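Local coordinates for protein GDP-mannose-dependent alpha-(1-6)-phosphatidylinositol monomannoside mannosyltransferase (Corynebacterium glutamicum, PDB 3OKC) that is a mannosyltransferase of the GT-B clan, a two-domain glycosyltransferase fold with paired Rossmann-like domains, with GDP bound in this model, at residues P97-A102 / T139-L144; S148-R153 / L287-L292. All blocks are in the same frame, centred on the assembly; numbering follows the deposited sequence.

Contact 1: P97-A102 / T139-L144; sequences PLALMA and TEVDVL
Glu140 turns its CG away from its own carbonyl carbon, with chi1 at -68°, and runs extended beyond it (chi2 174°), which carries the carboxylate past Ala102 to the turn formed by Leu98 to Met101. Val141, with chi1 at 161°, places CG1 anti to the backbone N and CG2 beside that N, and CG2 is the branch that meets the two alanines. The methyl of Ala102 touches both residues: its CB lies 3.7 Å from CB of Glu140 and 4.0 Å from CG2 of Val141. CB of Ala99 adds a looser apolar contact, 4.4 Å from the same Val141 CG2. No direct hydrogen bond joins the segments. OE1 of Glu140 comes within 3.7 Å of the carbonyl O of Leu100, and a water donates to Leu100 O at 2.7 Å and, weakly, to Glu140 OE2 at 3.5 Å, a thin bridge from the carbonyl to the other carboxylate oxygen. OE1 also accepts a weak hydrogen bond from Gly103 N, in the first turn of helix 102-108, where the helix dipole would probably help to stabilise a negative carboxylate. The backbone bond from Ala102 N to Ala99 O, 3.1 Å long, belongs to the 3-10 turn that leads into that helix. Behind the small apolar side chains lies the sheet: Ala102 and Val141 both rest on Val113, and Ala99 and Val141 on Ala115, of strand 112-116. The contact thus packs the loop after strand 89-92 against the helix-to-strand link before strand 143-146, both lying against strand 112-116 between them in the parallel sheet of a Rossmann-like domain, the N-terminal half of a GT-B fold.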
# COMPACT_ATOMS: atom_id res chain seq x y z
N PRO A 97 -3.90 4.75 -18.19
CA PRO A 97 -4.04 4.37 -19.60
C PRO A 97 -2.75 3.96 -20.35
O PRO A 97 -2.85 3.56 -21.51
CB PRO A 97 -4.59 5.65 -20.22
CG PRO A 97 -3.97 6.77 -19.38
CD PRO A 97 -3.53 6.17 -18.06
N LEU A 98 -1.58 4.06 -19.72
CA LEU A 98 -0.30 3.89 -20.42
C LEU A 98 -0.07 2.53 -21.10
O LEU A 98 0.58 2.47 -22.15
CB LEU A 98 0.89 4.22 -19.51
CG LEU A 98 1.40 5.67 -19.45
CD1 LEU A 98 2.66 5.73 -18.61
CD2 LEU A 98 1.67 6.24 -20.84
N ALA A 99 -0.61 1.46 -20.52
CA ALA A 99 -0.48 0.12 -21.13
C ALA A 99 -1.20 -0.04 -22.48
O ALA A 99 -1.13 -1.10 -23.10
CB ALA A 99 -0.92 -0.97 -20.14
N LEU A 100 -1.88 1.02 -22.94
CA LEU A 100 -2.44 1.05 -24.30
C LEU A 100 -1.33 1.13 -25.36
O LEU A 100 -1.60 0.99 -26.55
CB LEU A 100 -3.43 2.21 -24.47
CG LEU A 100 -4.83 2.07 -23.83
CD1 LEU A 100 -5.59 3.39 -23.88
CD2 LEU A 100 -5.65 0.95 -24.48
N MET A 101 -0.10 1.36 -24.90
CA MET A 101 1.09 1.36 -25.75
C MET A 101 1.73 -0.03 -25.84
O MET A 101 2.79 -0.19 -26.45
CB MET A 101 2.14 2.34 -25.21
CG MET A 101 1.68 3.80 -25.16
SD MET A 101 3.06 4.96 -25.29
CE MET A 101 3.77 4.89 -23.65
N ALA A 102 1.08 -1.03 -25.24
CA ALA A 102 1.62 -2.39 -25.19
C ALA A 102 1.81 -3.03 -26.57
O ALA A 102 2.73 -3.83 -26.76
CB ALA A 102 0.75 -3.27 -24.31
N THR A 139 -5.82 -7.62 -24.06
CA THR A 139 -5.44 -8.36 -25.27
C THR A 139 -3.96 -8.18 -25.67
O THR A 139 -3.40 -9.02 -26.36
CB THR A 139 -6.35 -8.01 -26.49
OG1 THR A 139 -6.20 -6.63 -26.84
CG2 THR A 139 -7.81 -8.29 -26.18
N GLU A 140 -3.34 -7.09 -25.22
CA GLU A 140 -1.97 -6.75 -25.61
C GLU A 140 -0.92 -7.06 -24.54
O GLU A 140 0.28 -7.07 -24.83
CB GLU A 140 -1.89 -5.28 -26.01
CG GLU A 140 -2.64 -4.95 -27.30
CD GLU A 140 -2.68 -3.46 -27.61
OE1 GLU A 140 -2.18 -2.65 -26.79
OE2 GLU A 140 -3.22 -3.10 -28.68
N VAL A 141 -1.39 -7.32 -23.32
CA VAL A 141 -0.53 -7.55 -22.17
C VAL A 141 -0.45 -9.05 -21.85
O VAL A 141 -1.47 -9.75 -21.84
CB VAL A 141 -1.02 -6.73 -20.94
CG1 VAL A 141 -0.47 -7.27 -19.65
CG2 VAL A 141 -0.65 -5.26 -21.09
N ASP A 142 0.77 -9.53 -21.60
CA ASP A 142 1.01 -10.94 -21.28
C ASP A 142 0.81 -11.24 -19.79
O ASP A 142 0.33 -12.31 -19.43
CB ASP A 142 2.42 -11.35 -21.72
CG ASP A 142 2.72 -10.96 -23.17
OD1 ASP A 142 2.06 -11.50 -24.09
OD2 ASP A 142 3.61 -10.11 -23.39
N VAL A 143 1.20 -10.29 -18.93
CA VAL A 143 1.07 -10.45 -17.48
C VAL A 143 0.38 -9.22 -16.88
O VAL A 143 0.83 -8.09 -17.05
CB VAL A 143 2.45 -10.67 -16.79
CG1 VAL A 143 2.29 -10.85 -15.28
CG2 VAL A 143 3.19 -11.88 -17.38
N LEU A 144 -0.72 -9.47 -16.17
CA LEU A 144 -1.45 -8.42 -15.47
C LEU A 144 -1.32 -8.67 -13.97
O LEU A 144 -1.79 -9.70 -13.46
CB LEU A 144 -2.93 -8.42 -15.91
CG LEU A 144 -3.90 -7.23 -15.76
CD1 LEU A 144 -4.44 -7.10 -14.33
CD2 LEU A 144 -3.31 -5.90 -16.26
O HOH W 1 -3.75 0.31 -28.07

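Contact 2: S148-R153 / L287-L292; sequences SQYTLR and LDVEGL
Ser148, at the N-cap of helix 149-159, meets Gly291 across the interface between the two Rossmann-like domains of the GT-B fold. The polar part centres on the serine hydroxyl. Its OG donates to Gly291 O at 2.7 Å, almost in line with the carbonyl bond (C=O...OG 160°), and accepts a weak capping bond from Thr151 N at 3.3 Å. With chi1 at 64°, OG sits between the backbone N and the carbonyl carbon of Ser148, from where it serves both partners. Ser148 O takes Leu152 N of the helix and also Thr151 OG1, the latter at 3.0 Å, so the first turn is bound by side chains as well as backbone. Outside the two segments, Gln149 N donates to Glu316 OE1. Apolar contacts follow. CD1 of Leu292 reaches CB of Ser148 at 4.3 Å, and the side chain of Leu292 lies about 6 Å from the bound GDP. Val289 meets the outer end of the Tyr150 ring at a slant, with Val289 CG1 4.1 Å from CZ and 3.4 Å from OH of Tyr150.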
# COMPACT_ATOMS: atom_id res chain seq x y z
N SER A 148 -4.62 -7.26 -4.72
CA SER A 148 -5.40 -8.18 -3.88
C SER A 148 -6.39 -9.03 -4.67
O SER A 148 -6.77 -8.67 -5.78
CB SER A 148 -6.13 -7.41 -2.78
OG SER A 148 -7.09 -6.51 -3.32
N GLN A 149 -6.81 -10.15 -4.09
CA GLN A 149 -7.87 -10.99 -4.66
C GLN A 149 -9.18 -10.21 -4.84
O GLN A 149 -9.99 -10.55 -5.71
CB GLN A 149 -8.12 -12.23 -3.79
CG GLN A 149 -7.00 -13.28 -3.78
CD GLN A 149 -6.70 -13.90 -5.15
OE1 GLN A 149 -5.54 -14.18 -5.47
NE2 GLN A 149 -7.74 -14.11 -5.95
N TYR A 150 -9.39 -9.19 -4.01
CA TYR A 150 -10.56 -8.34 -4.11
C TYR A 150 -10.57 -7.49 -5.39
O TYR A 150 -11.58 -7.43 -6.09
CB TYR A 150 -10.69 -7.42 -2.90
CG TYR A 150 -11.84 -6.44 -3.03
CD1 TYR A 150 -13.14 -6.83 -2.72
CD2 TYR A 150 -11.64 -5.14 -3.50
CE1 TYR A 150 -14.20 -5.96 -2.85
CE2 TYR A 150 -12.69 -4.26 -3.64
CZ TYR A 150 -13.97 -4.67 -3.32
OH TYR A 150 -15.03 -3.80 -3.44
N THR A 151 -9.45 -6.83 -5.67
CA THR A 151 -9.36 -5.98 -6.87
C THR A 151 -9.46 -6.83 -8.13
O THR A 151 -10.14 -6.44 -9.09
CB THR A 151 -8.08 -5.08 -6.89
OG1 THR A 151 -6.90 -5.89 -6.87
CG2 THR A 151 -8.07 -4.11 -5.71
N LEU A 152 -8.80 -7.99 -8.11
CA LEU A 152 -8.90 -8.97 -9.19
C LEU A 152 -10.36 -9.30 -9.52
O LEU A 152 -10.78 -9.15 -10.67
CB LEU A 152 -8.12 -10.26 -8.86
CG LEU A 152 -8.06 -11.34 -9.95
CD1 LEU A 152 -7.28 -10.87 -11.17
CD2 LEU A 152 -7.50 -12.65 -9.42
N ARG A 153 -11.12 -9.73 -8.52
CA ARG A 153 -12.54 -10.04 -8.70
C ARG A 153 -13.32 -8.91 -9.36
O ARG A 153 -14.17 -9.15 -10.22
CB ARG A 153 -13.18 -10.42 -7.36
CG ARG A 153 -14.52 -11.12 -7.50
CD ARG A 153 -15.09 -11.57 -6.16
NE ARG A 153 -15.57 -10.45 -5.34
CZ ARG A 153 -14.96 -10.01 -4.25
NH1 ARG A 153 -13.84 -10.59 -3.82
NH2 ARG A 153 -15.47 -9.00 -3.57
N LEU A 287 -17.12 2.18 -4.53
CA LEU A 287 -15.94 2.71 -5.21
C LEU A 287 -14.85 3.16 -4.24
O LEU A 287 -13.66 3.06 -4.55
CB LEU A 287 -16.33 3.86 -6.16
CG LEU A 287 -16.64 3.61 -7.65
CD1 LEU A 287 -17.15 2.20 -7.98
CD2 LEU A 287 -17.62 4.66 -8.17
N ASP A 288 -15.25 3.66 -3.07
CA ASP A 288 -14.32 4.02 -2.00
C ASP A 288 -14.03 2.79 -1.14
O ASP A 288 -14.71 2.54 -0.13
CB ASP A 288 -14.86 5.17 -1.14
CG ASP A 288 -15.27 6.40 -1.96
OD1 ASP A 288 -14.99 6.45 -3.18
OD2 ASP A 288 -15.88 7.32 -1.37
N VAL A 289 -13.02 2.03 -1.55
CA VAL A 289 -12.67 0.76 -0.93
C VAL A 289 -11.21 0.72 -0.50
O VAL A 289 -10.37 1.42 -1.08
CB VAL A 289 -12.90 -0.43 -1.91
CG1 VAL A 289 -14.36 -0.76 -2.03
CG2 VAL A 289 -12.30 -0.14 -3.29
N GLU A 290 -10.91 -0.09 0.50
CA GLU A 290 -9.53 -0.40 0.85
C GLU A 290 -9.00 -1.48 -0.09
O GLU A 290 -9.44 -2.63 -0.03
CB GLU A 290 -9.44 -0.87 2.31
CG GLU A 290 -8.03 -1.03 2.84
CD GLU A 290 -7.24 0.27 2.81
OE1 GLU A 290 -7.61 1.20 3.56
OE2 GLU A 290 -6.26 0.35 2.04
N GLY A 291 -8.07 -1.10 -0.97
CA GLY A 291 -7.50 -2.02 -1.96
C GLY A 291 -6.69 -3.14 -1.33
O GLY A 291 -6.84 -4.32 -1.69
N LEU A 292 -5.83 -2.76 -0.39
CA LEU A 292 -5.06 -3.71 0.40
C LEU A 292 -4.95 -3.22 1.84
O LEU A 292 -5.61 -3.76 2.74
CB LEU A 292 -3.67 -3.94 -0.23
CG LEU A 292 -2.74 -4.97 0.42
CD1 LEU A 292 -3.21 -6.40 0.14
CD2 LEU A 292 -1.30 -4.77 -0.04

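Overall arrangement
From the N terminus, the chain builds the parallel sheet that includes strands 89-92, 112-116 and 143-146. Contact 1 opens in the loop after strand 89-92 and closes at the end of helix 128-140, a loop of 36 intervening residues kept within one domain. Strand 143-146 then leads into helix 149-159, where contact 2 opens. It closes after 133 intervening residues, in the loop between strand 275-278 and helix 294-301 of the second domain. The two contacts therefore run in series, neither nested nor crossed, with centres 20 Å apart: contact 1 packs connections within the first domain, and contact 2 ties that domain to the second.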